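Local coordinates for Di-haem cytochrome c peroxidase family protein (Burkholderia thailandensis E264, PDB 6NX0) that carries two covalently bound c-type hemes, forms an unusually stable bis-Fe(IV) state and probably acts as a peroxidase, at residues 164-167 / 168-171; 257-261 / 262-266; 121-125 / 126-130; 200-203 / 204-208. All coordinates share one frame; numbering follows the deposited sequence.

Overall arrangement
All four contacts are short-range turns that follow one another along the chain without nesting or crossing, and each closes only a few residues. First comes interaction 3, which fastens heme c covalently and supplies an axial histidine. Interaction 1 follows, a turn before strand 173-175 that touches the same heme through Val166. Interaction 4 joins helices 198-201 and 203-207 over the other side of the porphyrin and shares the iron-bound water with interaction 3. Last, interaction 2 ends helix 245-260. Interactions 1 and 2 touch directly through the salt bridge from Arg167 to Asp263, whereas 3 and 4 meet through the heme.

Interaction 1 (164-167 / 168-171); sequences LYVR and YVPR
Arg167 and Tyr168 run side by side and point the same way, so the aliphatic part of the arginine lies over a face of the tyrosine ring while its charged end reaches the hydroxyl. The CG of Arg167 sits 4.0 Å from the centroid of the Tyr168 ring, offset toward the rim, a CH-pi contact. Farther out the guanidinium plane stands almost perpendicular to the ring, at 81°, and Arg167 NH2 donates to Tyr168 OH over 3.0 Å, with the oxygen close to the guanidinium plane. Placing CG between the backbone N and the carbonyl carbon (chi1 72°) and keeping the chain extended from there carries the arginine along the ring. A long side chain with both methylenes and N-H groups thus serves ring and hydroxyl together. Its other terminal nitrogen, NH1, has a salt bridge to Asp263 and a hydrogen bond to Gln261 O, which further fix the guanidinium.

Two backbone bonds hold the turn: Tyr168 N to Tyr165 O and Val169 N to Val166 O, each 3.1 Å, the i to i+3 pattern of 3-10 geometry. Val166 CG2 and Val169 CG2 touch at 4.2 Å, two compact branched side chains on the same side of the turn, and a water lies between Val166 O and Val169 O, within hydrogen-bonding distance of both. Tyr165 turns its hydroxyl to Asp459 and Phe268 N. The turn lies in the loop between helix 138-142 and strand 173-175, where Val166 packs on heme c and Arg167 links it to the segment following helix 245-260.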
loop_
_atom_site.group_PDB
_atom_site.type_symbol
_atom_site.label_atom_id
_atom_site.label_comp_id
_atom_site.label_asym_id
_atom_site.label_seq_id
_atom_site.Cartn_x
_atom_site.Cartn_y
_atom_site.Cartn_z
ATOM N N LEU A 164 5.319 -4.673 5.531
ATOM C CA LEU A 164 5.597 -6.086 5.315
ATOM C C LEU A 164 5.147 -6.456 3.910
ATOM O O LEU A 164 4.140 -5.942 3.401
ATOM C CB LEU A 164 4.905 -6.957 6.365
ATOM C CG LEU A 164 5.391 -6.777 7.812
ATOM C CD1 LEU A 164 4.609 -7.719 8.693
ATOM C CD2 LEU A 164 6.884 -7.004 7.973
ATOM N N TYR A 165 5.916 -7.338 3.265
ATOM C CA TYR A 165 5.662 -7.850 1.910
ATOM C C TYR A 165 5.907 -6.795 0.823
ATOM O O TYR A 165 5.638 -7.054 -0.361
ATOM C CB TYR A 165 4.251 -8.459 1.786
ATOM C CG TYR A 165 4.019 -9.440 2.898
ATOM C CD1 TYR A 165 4.612 -10.694 2.884
ATOM C CD2 TYR A 165 3.282 -9.081 4.006
ATOM C CE1 TYR A 165 4.448 -11.576 3.940
ATOM C CE2 TYR A 165 3.105 -9.964 5.074
ATOM C CZ TYR A 165 3.704 -11.202 5.029
ATOM O OH TYR A 165 3.573 -12.111 6.068
ATOM N N VAL A 166 6.395 -5.606 1.186
ATOM C CA VAL A 166 6.611 -4.569 0.186
ATOM C C VAL A 166 7.685 -4.966 -0.818
ATOM O O VAL A 166 7.715 -4.425 -1.926
ATOM C CB VAL A 166 6.958 -3.227 0.888
ATOM C CG1 VAL A 166 8.398 -3.215 1.421
ATOM C CG2 VAL A 166 6.709 -2.016 -0.053
ATOM N N ARG A 167 8.571 -5.903 -0.471
ATOM C CA ARG A 167 9.609 -6.338 -1.398
ATOM C C ARG A 167 9.042 -6.999 -2.646
ATOM O O ARG A 167 9.766 -7.139 -3.645
ATOM C CB ARG A 167 10.582 -7.284 -0.686
ATOM C CG ARG A 167 10.031 -8.666 -0.365
ATOM C CD ARG A 167 11.104 -9.495 0.357
ATOM N NE ARG A 167 10.709 -10.883 0.526
ATOM C CZ ARG A 167 11.485 -11.821 1.058
ATOM N NH1 ARG A 167 12.693 -11.499 1.474
ATOM N NH2 ARG A 167 11.056 -13.086 1.176
ATOM N N TYR A 168 7.774 -7.379 -2.642
ATOM C CA TYR A 168 7.155 -7.996 -3.804
ATOM C C TYR A 168 6.473 -6.992 -4.732
ATOM O O TYR A 168 5.954 -7.406 -5.765
ATOM C CB TYR A 168 6.135 -9.052 -3.364
ATOM C CG TYR A 168 6.767 -10.200 -2.620
ATOM C CD1 TYR A 168 7.424 -11.212 -3.294
ATOM C CD2 TYR A 168 6.734 -10.255 -1.231
ATOM C CE1 TYR A 168 8.039 -12.241 -2.605
ATOM C CE2 TYR A 168 7.339 -11.289 -0.547
ATOM C CZ TYR A 168 7.980 -12.272 -1.242
ATOM O OH TYR A 168 8.612 -13.308 -0.599
ATOM N N VAL A 169 6.460 -5.706 -4.401
ATOM C CA VAL A 169 5.915 -4.704 -5.320
ATOM C C VAL A 169 6.892 -4.556 -6.484
ATOM O O VAL A 169 8.011 -4.084 -6.279
ATOM C CB VAL A 169 5.677 -3.353 -4.633
ATOM C CG1 VAL A 169 5.111 -2.374 -5.671
ATOM C CG2 VAL A 169 4.743 -3.495 -3.412
ATOM N N PRO A 170 6.512 -4.923 -7.704
ATOM C CA PRO A 170 7.462 -4.866 -8.820
ATOM C C PRO A 170 7.655 -3.439 -9.321
ATOM O O PRO A 170 6.920 -2.510 -8.982
ATOM C CB PRO A 170 6.811 -5.748 -9.878
ATOM C CG PRO A 170 5.365 -5.700 -9.593
ATOM C CD PRO A 170 5.210 -5.472 -8.114
ATOM N N ARG A 171 8.704 -3.272 -10.118
ATOM C CA ARG A 171 8.857 -2.023 -10.845
ATOM C C ARG A 171 7.637 -1.803 -11.741
ATOM O O ARG A 171 6.919 -2.736 -12.106
ATOM C CB ARG A 171 10.153 -2.034 -11.671
ATOM C CG ARG A 171 11.445 -1.869 -10.839
ATOM C CD ARG A 171 12.744 -1.760 -11.726
ATOM N NE ARG A 171 12.477 -0.957 -12.926
ATOM C CZ ARG A 171 12.687 -1.343 -14.185
ATOM N NH1 ARG A 171 13.263 -2.511 -14.465
ATOM N NH2 ARG A 171 12.345 -0.532 -15.183
HETATM O O HOH W 1 9.433 -3.219 -3.780
#

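Interaction 2 (257-261 / 262-266); sequences QAYLQ and SDEMA
Tyr259 and Met265 meet in a Met-aromatic contact where helix 245-260 gives way to a short 3-10 turn. Along the helix, Ala258 presents its small methyl group to Leu101 of helix 99-109, a helix-to-helix contact that suits a short side chain. Next, Tyr259 uses both its backbone and its ring. Its carbonyl oxygen accepts from Ser262 twice: from N at 3.1 Å, the donor lying well above the carbonyl plane, and from OG at 2.8 Å, in that plane. A serine suits this place because its hydroxyl, set between its own backbone N and carbonyl carbon (chi1 68°), can turn back to the carbonyl of the helix's last turn. The Tyr259 ring receives Met265 SD obliquely, 4.6 Å from its centroid and 35° off the ring normal, with Met265 CG over one face near the rim. Bends at chi2 and chi3 fold the flexible, polarisable methionine chain round to reach it. At the ring's edge lies Glu264 OE2, 3.7 Å from Tyr259 CE1, the carboxylate turned steeply to the ring; a water bridges Tyr259 OH and, weakly, Glu264 OE2.

Leu260, facing heme c and Leu198, adds an apolar contact, its CD2 meeting Met265 CE. Gln261 continues on the more open side against Leu198 and Pro66, and its backbone O and Asp263 both hold Arg167 of segment 164-167. A second water joins the turn's two ends, donating to Leu260 O at 2.8 Å and to Met265 O at 3.0 Å.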
loop_
_atom_site.group_PDB
_atom_site.type_symbol
_atom_site.label_atom_id
_atom_site.label_comp_id
_atom_site.label_asym_id
_atom_site.label_seq_id
_atom_site.Cartn_x
_atom_site.Cartn_y
_atom_site.Cartn_z
ATOM N N GLN A 257 16.445 -0.233 0.873
ATOM C CA GLN A 257 16.031 -1.338 0.022
ATOM C C GLN A 257 16.478 -2.674 0.604
ATOM O O GLN A 257 15.701 -3.630 0.660
ATOM C CB GLN A 257 16.601 -1.108 -1.380
ATOM C CG GLN A 257 15.956 -1.898 -2.485
ATOM C CD GLN A 257 16.328 -1.295 -3.839
ATOM O OE1 GLN A 257 15.624 -0.416 -4.385
ATOM N NE2 GLN A 257 17.474 -1.719 -4.359
ATOM N N ALA A 258 17.717 -2.755 1.089
ATOM C CA ALA A 258 18.188 -4.001 1.676
ATOM C C ALA A 258 17.375 -4.379 2.904
ATOM O O ALA A 258 17.049 -5.551 3.101
ATOM C CB ALA A 258 19.668 -3.892 2.037
ATOM N N TYR A 259 17.062 -3.404 3.768
ATOM C CA TYR A 259 16.280 -3.730 4.955
ATOM C C TYR A 259 14.886 -4.196 4.570
ATOM O O TYR A 259 14.408 -5.232 5.052
ATOM C CB TYR A 259 16.205 -2.534 5.907
ATOM C CG TYR A 259 15.254 -2.716 7.083
ATOM C CD1 TYR A 259 15.300 -3.844 7.879
ATOM C CD2 TYR A 259 14.337 -1.729 7.405
ATOM C CE1 TYR A 259 14.455 -3.981 8.972
ATOM C CE2 TYR A 259 13.494 -1.859 8.472
ATOM C CZ TYR A 259 13.548 -2.992 9.258
ATOM O OH TYR A 259 12.712 -3.122 10.352
ATOM N N LEU A 260 14.220 -3.446 3.696
ATOM C CA LEU A 260 12.848 -3.793 3.370
ATOM C C LEU A 260 12.744 -5.053 2.531
ATOM O O LEU A 260 11.654 -5.622 2.448
ATOM C CB LEU A 260 12.164 -2.618 2.671
ATOM C CG LEU A 260 12.058 -1.349 3.539
ATOM C CD1 LEU A 260 11.350 -0.218 2.806
ATOM C CD2 LEU A 260 11.341 -1.643 4.865
ATOM N N GLN A 261 13.832 -5.515 1.919
ATOM C CA GLN A 261 13.799 -6.778 1.186
ATOM C C GLN A 261 14.275 -7.960 2.026
ATOM O O GLN A 261 14.254 -9.096 1.538
ATOM C CB GLN A 261 14.639 -6.682 -0.107
ATOM C CG GLN A 261 14.060 -5.691 -1.145
ATOM C CD GLN A 261 14.952 -5.408 -2.357
ATOM O OE1 GLN A 261 14.558 -4.649 -3.256
ATOM N NE2 GLN A 261 16.143 -6.002 -2.387
ATOM N N SER A 262 14.668 -7.739 3.277
ATOM C CA SER A 262 15.153 -8.833 4.098
ATOM C C SER A 262 13.997 -9.756 4.470
ATOM O O SER A 262 12.822 -9.374 4.479
ATOM C CB SER A 262 15.865 -8.301 5.344
ATOM O OG SER A 262 14.982 -7.666 6.255
ATOM N N ASP A 263 14.345 -11.005 4.786
ATOM C CA ASP A 263 13.310 -12.005 4.997
ATOM C C ASP A 263 12.420 -11.667 6.185
ATOM O O ASP A 263 11.239 -12.037 6.194
ATOM C CB ASP A 263 13.953 -13.379 5.197
ATOM C CG ASP A 263 14.495 -13.988 3.905
ATOM O OD1 ASP A 263 14.220 -13.481 2.795
ATOM O OD2 ASP A 263 15.207 -15.008 4.005
ATOM N N GLU A 264 12.945 -10.981 7.202
ATOM C CA GLU A 264 12.090 -10.691 8.338
ATOM C C GLU A 264 10.980 -9.720 7.975
ATOM O O GLU A 264 10.011 -9.598 8.726
ATOM C CB GLU A 264 12.910 -10.152 9.515
ATOM C CG GLU A 264 13.473 -8.760 9.370
ATOM C CD GLU A 264 13.946 -8.204 10.720
ATOM O OE1 GLU A 264 13.549 -8.755 11.773
ATOM O OE2 GLU A 264 14.712 -7.228 10.736
ATOM N N MET A 265 11.084 -9.064 6.828
ATOM C CA MET A 265 10.038 -8.160 6.370
ATOM C C MET A 265 9.017 -8.853 5.468
ATOM O O MET A 265 8.194 -8.168 4.842
ATOM C CB MET A 265 10.687 -6.953 5.670
ATOM C CG MET A 265 11.581 -6.126 6.608
ATOM S SD MET A 265 10.716 -5.555 8.097
ATOM C CE MET A 265 9.905 -4.120 7.442
ATOM N N ALA A 266 9.036 -10.192 5.428
ATOM C CA ALA A 266 8.029 -11.001 4.730
ATOM C C ALA A 266 7.862 -12.314 5.497
ATOM O O ALA A 266 8.294 -13.385 5.047
ATOM C CB ALA A 266 8.444 -11.239 3.275
HETATM O O HOH W 2 12.642 -5.351 11.633
HETATM O O HOH W 3 9.180 -6.867 2.270
#

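Interaction 3 (121-125 / 126-130); sequences SCASC and HDPGR. With HEC (heme c), chain B.
The imidazole of His126 has Cys125 O over one face and Cys122 O at its edge, and its NE2 reaches the iron of heme c. This is the CXXCH motif of c-type cytochromes, Cys122-Ala123-Ser124-Cys125-His126. His126 NE2 binds the iron at 2.2 Å, and a water takes the opposite axial position. Setting CG anti to the carbonyl carbon (chi1 -61°) directs the ring to the metal, and ND1 donates to Phe132 O, with Pro161 O as a weak second partner, which helps to fix the ring's rotation and would probably make the histidine a more electron-rich ligand.

The two cysteines tether the porphyrin at neighbouring pyrroles: Cys122 SG is bonded to CAB of the heme and Cys125 SG to CAC, each at 1.8 Å. Sulfur is suited to this because it forms stable thioethers there. The helix-like turn between the cysteines is closed by Cys125 N to Cys122 O at 3.1 Å; His126 N then makes a weak bond to Ala123 O at 3.3 Å. Ala123 is small enough to pack its CB against Pro128 CD at 4.2 Å, and its CA approaches His126 O in a CA-H...O contact. Beyond the motif, Asp127 forms an Asx turn, while its other oxygen, OD2, bonds to Thr135 OG1; the turn is closed by Gly129 N donating to Asp127 OD1 at 2.8 Å, from above the carboxylate plane.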
loop_
_atom_site.group_PDB
_atom_site.type_symbol
_atom_site.label_atom_id
_atom_site.label_comp_id
_atom_site.label_asym_id
_atom_site.label_seq_id
_atom_site.Cartn_x
_atom_site.Cartn_y
_atom_site.Cartn_z
ATOM N N SER A 121 10.875 9.207 13.107
ATOM C CA SER A 121 11.583 8.270 12.251
ATOM C C SER A 121 10.575 7.646 11.288
ATOM O O SER A 121 9.362 7.848 11.404
ATOM C CB SER A 121 12.244 7.180 13.080
ATOM O OG SER A 121 11.246 6.371 13.681
ATOM N N CYS A 122 11.076 6.825 10.367
ATOM C CA CYS A 122 10.171 6.029 9.541
ATOM C C CYS A 122 9.174 5.257 10.391
ATOM O O CYS A 122 7.997 5.115 10.024
ATOM C CB CYS A 122 10.951 5.030 8.686
ATOM S SG CYS A 122 12.287 5.695 7.679
ATOM N N ALA A 123 9.634 4.719 11.517
ATOM C CA ALA A 123 8.779 3.922 12.381
ATOM C C ALA A 123 7.622 4.713 12.980
ATOM O O ALA A 123 6.647 4.093 13.435
ATOM C CB ALA A 123 9.625 3.316 13.496
ATOM N N SER A 124 7.703 6.056 12.997
ATOM C CA SER A 124 6.621 6.907 13.480
ATOM C C SER A 124 5.349 6.784 12.657
ATOM O O SER A 124 4.273 7.167 13.140
ATOM C CB SER A 124 7.060 8.375 13.483
ATOM O OG SER A 124 8.201 8.557 14.303
ATOM N N CYS A 125 5.439 6.267 11.434
ATOM C CA CYS A 125 4.276 5.992 10.600
ATOM C C CYS A 125 4.195 4.549 10.136
ATOM O O CYS A 125 3.275 4.208 9.386
ATOM C CB CYS A 125 4.282 6.912 9.382
ATOM S SG CYS A 125 4.179 8.637 9.879
ATOM N N HIS A 126 5.129 3.715 10.540
ATOM C CA HIS A 126 5.251 2.317 10.125
ATOM C C HIS A 126 5.737 1.578 11.378
ATOM O O HIS A 126 6.919 1.290 11.518
ATOM C CB HIS A 126 6.228 2.163 8.959
ATOM C CG HIS A 126 5.827 2.902 7.717
ATOM N ND1 HIS A 126 4.788 2.486 6.914
ATOM C CD2 HIS A 126 6.330 4.015 7.137
ATOM C CE1 HIS A 126 4.674 3.308 5.885
ATOM N NE2 HIS A 126 5.599 4.244 5.998
ATOM N N ASP A 127 4.805 1.291 12.282
ATOM C CA ASP A 127 5.114 0.797 13.614
ATOM C C ASP A 127 5.506 -0.670 13.541
ATOM O O ASP A 127 4.692 -1.494 13.108
ATOM C CB ASP A 127 3.870 0.993 14.489
ATOM C CG ASP A 127 4.058 0.554 15.921
ATOM O OD1 ASP A 127 5.124 0.004 16.282
ATOM O OD2 ASP A 127 3.109 0.789 16.695
ATOM N N PRO A 128 6.719 -1.053 13.955
ATOM C CA PRO A 128 7.039 -2.488 13.941
ATOM C C PRO A 128 6.053 -3.323 14.740
ATOM O O PRO A 128 5.888 -4.522 14.449
ATOM C CB PRO A 128 8.450 -2.541 14.544
ATOM C CG PRO A 128 8.575 -1.295 15.342
ATOM C CD PRO A 128 7.805 -0.265 14.575
ATOM N N GLY A 129 5.419 -2.748 15.750
ATOM C CA GLY A 129 4.454 -3.484 16.548
ATOM C C GLY A 129 3.097 -3.650 15.898
ATOM O O GLY A 129 2.223 -4.315 16.468
ATOM N N ARG A 130 2.899 -3.053 14.723
ATOM C CA ARG A 130 1.644 -3.116 13.969
ATOM C C ARG A 130 1.955 -3.385 12.498
ATOM O O ARG A 130 1.465 -2.697 11.599
ATOM C CB ARG A 130 0.821 -1.825 14.138
ATOM C CG ARG A 130 -0.664 -1.910 13.687
ATOM C CD ARG A 130 -1.383 -0.568 13.759
ATOM N NE ARG A 130 -1.404 -0.073 15.124
ATOM C CZ ARG A 130 -2.339 -0.342 16.016
ATOM N NH1 ARG A 130 -2.233 0.145 17.247
ATOM N NH2 ARG A 130 -3.385 -1.086 15.706
HETATM FE FE HEC B . 6.218 5.732 4.543
HETATM C CHA HEC B . 4.287 4.708 1.855
HETATM C CHB HEC B . 8.738 3.719 3.481
HETATM C CHC HEC B . 8.440 7.413 6.559
HETATM C CHD HEC B . 3.738 7.905 5.539
HETATM N NA HEC B . 6.422 4.398 3.025
HETATM C C1A HEC B . 5.527 4.143 2.006
HETATM C C2A HEC B . 6.084 3.131 1.152
HETATM C C3A HEC B . 7.270 2.783 1.670
HETATM C C4A HEC B . 7.548 3.636 2.797
HETATM C CMA HEC B . 8.283 1.817 1.068
HETATM C CAA HEC B . 5.412 2.578 -0.119
HETATM C CBA HEC B . 4.660 1.298 0.199
HETATM C CGA HEC B . 3.846 0.781 -0.958
HETATM O O1A HEC B . 3.340 -0.370 -0.807
HETATM O O2A HEC B . 3.592 1.552 -1.934
HETATM N NB HEC B . 8.206 5.627 4.938
HETATM C C1B HEC B . 9.079 4.717 4.359
HETATM C C2B HEC B . 10.393 4.966 4.888
HETATM C C3B HEC B . 10.343 6.054 5.663
HETATM C C4B HEC B . 8.960 6.459 5.735
HETATM C CMB HEC B . 11.630 4.139 4.524
HETATM C CAB HEC B . 11.472 6.716 6.479
HETATM C CBB HEC B . 12.509 7.341 5.514
HETATM N NC HEC B . 6.102 7.322 5.810
HETATM C C1C HEC B . 7.141 7.819 6.585
HETATM C C2C HEC B . 6.551 8.712 7.557
HETATM C C3C HEC B . 5.242 8.840 7.320
HETATM C C4C HEC B . 4.943 7.987 6.188
HETATM C CMC HEC B . 7.320 9.310 8.747
HETATM C CAC HEC B . 4.176 9.398 8.279
HETATM C CBC HEC B . 4.301 10.919 8.444
HETATM N ND HEC B . 4.357 6.167 3.860
HETATM C C1D HEC B . 3.485 7.100 4.457
HETATM C C2D HEC B . 2.305 7.196 3.637
HETATM C C3D HEC B . 2.500 6.278 2.484
HETATM C C4D HEC B . 3.785 5.664 2.682
HETATM C CMD HEC B . 1.153 8.159 3.851
HETATM C CAD HEC B . 1.541 6.055 1.300
HETATM C CBD HEC B . 1.631 7.291 0.435
HETATM C CGD HEC B . 1.059 7.093 -0.958
HETATM O O1D HEC B . 0.562 5.983 -1.248
HETATM O O2D HEC B . 1.055 8.112 -1.705
HETATM O O HOH W 4 6.662 7.252 3.031
#

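Interaction 4 (200-203 / 204-208); sequences EQLR and GPLFD. With HEC (heme c), chain B.
Leu202 and Leu206 lie side by side, Leu202 CD1 3.9 Å from Leu206 CD1, while the carbonyls beneath them carry the turn's hydrogen bonds. Leu206 N donates to Leu202 O at 3.2 Å, almost head-on to the carbonyl, with a C=O...N angle of 160°. Earlier in the turn, Gly204 N donates to Gln201 O over 3.0 Å, from above the carbonyl plane; as a glycine, Gly204 has no CB to run into Pro205 CD. Phe207 N reaches Arg203 O only in a weak bond, and Leu206 O accepts from Asn214 ND2. Pro205 lies in the first turn of helix 203-207, where a missing N-H costs no helix bond, and its ring packs between Gln201 and the heme, with Pro205 CB 3.5 Å from heme CHC. The apolar leucines also meet Met256 (Leu202) and Leu220 (Leu206).

With Gln201 CG anti to the backbone N (chi1 -178°) and a bend at chi2 of -78°, its amide comes over the porphyrin, where Gln201 NE2 stands 3.1 Å from heme C4A. That NE2 also donates a weak hydrogen bond, 2.8 Å, to the water bound to the iron. An uncharged amide can offer an N-H here without adding a charge beside the metal. Glu200 OE1 accepts from Asp196 N, Arg203 NH2 is paired with Glu246, and Asp208 OD2 with Arg157, Asp208 OD1 taking Asp210 N. Together, helices 198-201 and 203-207 contribute part of the distal wall of the heme, on the side opposite His126, consistent with the peroxidatic site of the MauG and diheme cytochrome c peroxidase family.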
loop_
_atom_site.group_PDB
_atom_site.type_symbol
_atom_site.label_atom_id
_atom_site.label_comp_id
_atom_site.label_asym_id
_atom_site.label_seq_id
_atom_site.Cartn_x
_atom_site.Cartn_y
_atom_site.Cartn_z
ATOM N N GLU A 200 14.111 4.949 -4.493
ATOM C CA GLU A 200 13.504 6.212 -4.897
ATOM C C GLU A 200 12.385 6.644 -3.955
ATOM O O GLU A 200 12.163 7.848 -3.762
ATOM C CB GLU A 200 12.960 6.084 -6.325
ATOM C CG GLU A 200 12.241 7.319 -6.836
ATOM C CD GLU A 200 11.591 7.140 -8.217
ATOM O OE1 GLU A 200 11.725 6.050 -8.827
ATOM O OE2 GLU A 200 10.957 8.107 -8.693
ATOM N N GLN A 201 11.666 5.682 -3.383
ATOM C CA GLN A 201 10.504 5.992 -2.552
ATOM C C GLN A 201 10.856 6.930 -1.405
ATOM O O GLN A 201 10.059 7.806 -1.056
ATOM C CB GLN A 201 9.909 4.688 -2.014
ATOM C CG GLN A 201 8.639 4.847 -1.166
ATOM C CD GLN A 201 8.924 5.301 0.240
ATOM O OE1 GLN A 201 9.993 5.032 0.792
ATOM N NE2 GLN A 201 7.968 6.009 0.833
ATOM N N LEU A 202 12.002 6.728 -0.757
ATOM C CA LEU A 202 12.143 7.440 0.513
ATOM C C LEU A 202 12.390 8.929 0.324
ATOM O O LEU A 202 12.280 9.679 1.297
ATOM C CB LEU A 202 13.207 6.799 1.413
ATOM C CG LEU A 202 14.586 6.444 0.910
ATOM C CD1 LEU A 202 15.274 7.611 0.290
ATOM C CD2 LEU A 202 15.392 5.928 2.118
ATOM N N ARG A 203 12.621 9.392 -0.901
ATOM C CA ARG A 203 12.618 10.829 -1.140
ATOM C C ARG A 203 11.303 11.467 -0.710
ATOM O O ARG A 203 11.280 12.622 -0.275
ATOM C CB ARG A 203 12.863 11.097 -2.622
ATOM C CG ARG A 203 14.175 10.555 -3.127
ATOM C CD ARG A 203 14.305 10.778 -4.630
ATOM N NE ARG A 203 15.700 10.774 -5.062
ATOM C CZ ARG A 203 16.497 11.840 -5.015
ATOM N NH1 ARG A 203 16.044 13.005 -4.561
ATOM N NH2 ARG A 203 17.755 11.738 -5.412
ATOM N N GLY A 204 10.196 10.759 -0.870
ATOM C CA GLY A 204 8.904 11.277 -0.497
ATOM C C GLY A 204 8.822 11.704 0.955
ATOM O O GLY A 204 8.730 12.896 1.264
ATOM N N PRO A 205 8.846 10.736 1.883
ATOM C CA PRO A 205 8.703 11.105 3.302
ATOM C C PRO A 205 9.802 12.019 3.808
ATOM O O PRO A 205 9.527 12.899 4.626
ATOM C CB PRO A 205 8.726 9.746 4.019
ATOM C CG PRO A 205 9.310 8.781 3.032
ATOM C CD PRO A 205 8.830 9.271 1.704
ATOM N N LEU A 206 11.045 11.851 3.339
ATOM C CA LEU A 206 12.140 12.655 3.878
ATOM C C LEU A 206 11.933 14.147 3.629
ATOM O O LEU A 206 12.254 14.962 4.489
ATOM C CB LEU A 206 13.476 12.209 3.296
ATOM C CG LEU A 206 14.060 10.907 3.848
ATOM C CD1 LEU A 206 15.238 10.483 2.989
ATOM C CD2 LEU A 206 14.467 11.030 5.319
ATOM N N PHE A 207 11.436 14.532 2.443
ATOM C CA PHE A 207 11.415 15.948 2.073
ATOM C C PHE A 207 10.019 16.547 2.015
ATOM O O PHE A 207 9.894 17.752 1.779
ATOM C CB PHE A 207 12.168 16.139 0.753
ATOM C CG PHE A 207 13.552 15.597 0.818
ATOM C CD1 PHE A 207 14.445 16.132 1.725
ATOM C CD2 PHE A 207 13.945 14.529 0.038
ATOM C CE1 PHE A 207 15.751 15.640 1.823
ATOM C CE2 PHE A 207 15.238 14.029 0.128
ATOM C CZ PHE A 207 16.134 14.586 1.032
ATOM N N ASP A 208 8.989 15.771 2.339
ATOM C CA ASP A 208 7.615 16.269 2.347
ATOM C C ASP A 208 7.406 17.132 3.583
ATOM O O ASP A 208 7.594 16.647 4.705
ATOM C CB ASP A 208 6.684 15.061 2.331
ATOM C CG ASP A 208 5.213 15.399 2.168
ATOM O OD1 ASP A 208 4.772 16.525 2.457
ATOM O OD2 ASP A 208 4.483 14.453 1.764
HETATM FE FE HEC B . 6.218 5.732 4.543
HETATM C CHA HEC B . 4.287 4.708 1.855
HETATM C CHB HEC B . 8.738 3.719 3.481
HETATM C CHC HEC B . 8.440 7.413 6.559
HETATM C CHD HEC B . 3.738 7.905 5.539
HETATM N NA HEC B . 6.422 4.398 3.025
HETATM C C1A HEC B . 5.527 4.143 2.006
HETATM C C2A HEC B . 6.084 3.131 1.152
HETATM C C3A HEC B . 7.270 2.783 1.670
HETATM C C4A HEC B . 7.548 3.636 2.797
HETATM C CMA HEC B . 8.283 1.817 1.068
HETATM C CAA HEC B . 5.412 2.578 -0.119
HETATM C CBA HEC B . 4.660 1.298 0.199
HETATM C CGA HEC B . 3.846 0.781 -0.958
HETATM O O1A HEC B . 3.340 -0.370 -0.807
HETATM O O2A HEC B . 3.592 1.552 -1.934
HETATM N NB HEC B . 8.206 5.627 4.938
HETATM C C1B HEC B . 9.079 4.717 4.359
HETATM C C2B HEC B . 10.393 4.966 4.888
HETATM C C3B HEC B . 10.343 6.054 5.663
HETATM C C4B HEC B . 8.960 6.459 5.735
HETATM C CMB HEC B . 11.630 4.139 4.524
HETATM C CAB HEC B . 11.472 6.716 6.479
HETATM C CBB HEC B . 12.509 7.341 5.514
HETATM N NC HEC B . 6.102 7.322 5.810
HETATM C C1C HEC B . 7.141 7.819 6.585
HETATM C C2C HEC B . 6.551 8.712 7.557
HETATM C C3C HEC B . 5.242 8.840 7.320
HETATM C C4C HEC B . 4.943 7.987 6.188
HETATM C CMC HEC B . 7.320 9.310 8.747
HETATM C CAC HEC B . 4.176 9.398 8.279
HETATM C CBC HEC B . 4.301 10.919 8.444
HETATM N ND HEC B . 4.357 6.167 3.860
HETATM C C1D HEC B . 3.485 7.100 4.457
HETATM C C2D HEC B . 2.305 7.196 3.637
HETATM C C3D HEC B . 2.500 6.278 2.484
HETATM C C4D HEC B . 3.785 5.664 2.682
HETATM C CMD HEC B . 1.153 8.159 3.851
HETATM C CAD HEC B . 1.541 6.055 1.300
HETATM C CBD HEC B . 1.631 7.291 0.435
HETATM C CGD HEC B . 1.059 7.093 -0.958
HETATM O O1D HEC B . 0.562 5.983 -1.248
HETATM O O2D HEC B . 1.055 8.112 -1.705
HETATM O O HOH W 4 6.662 7.252 3.031
#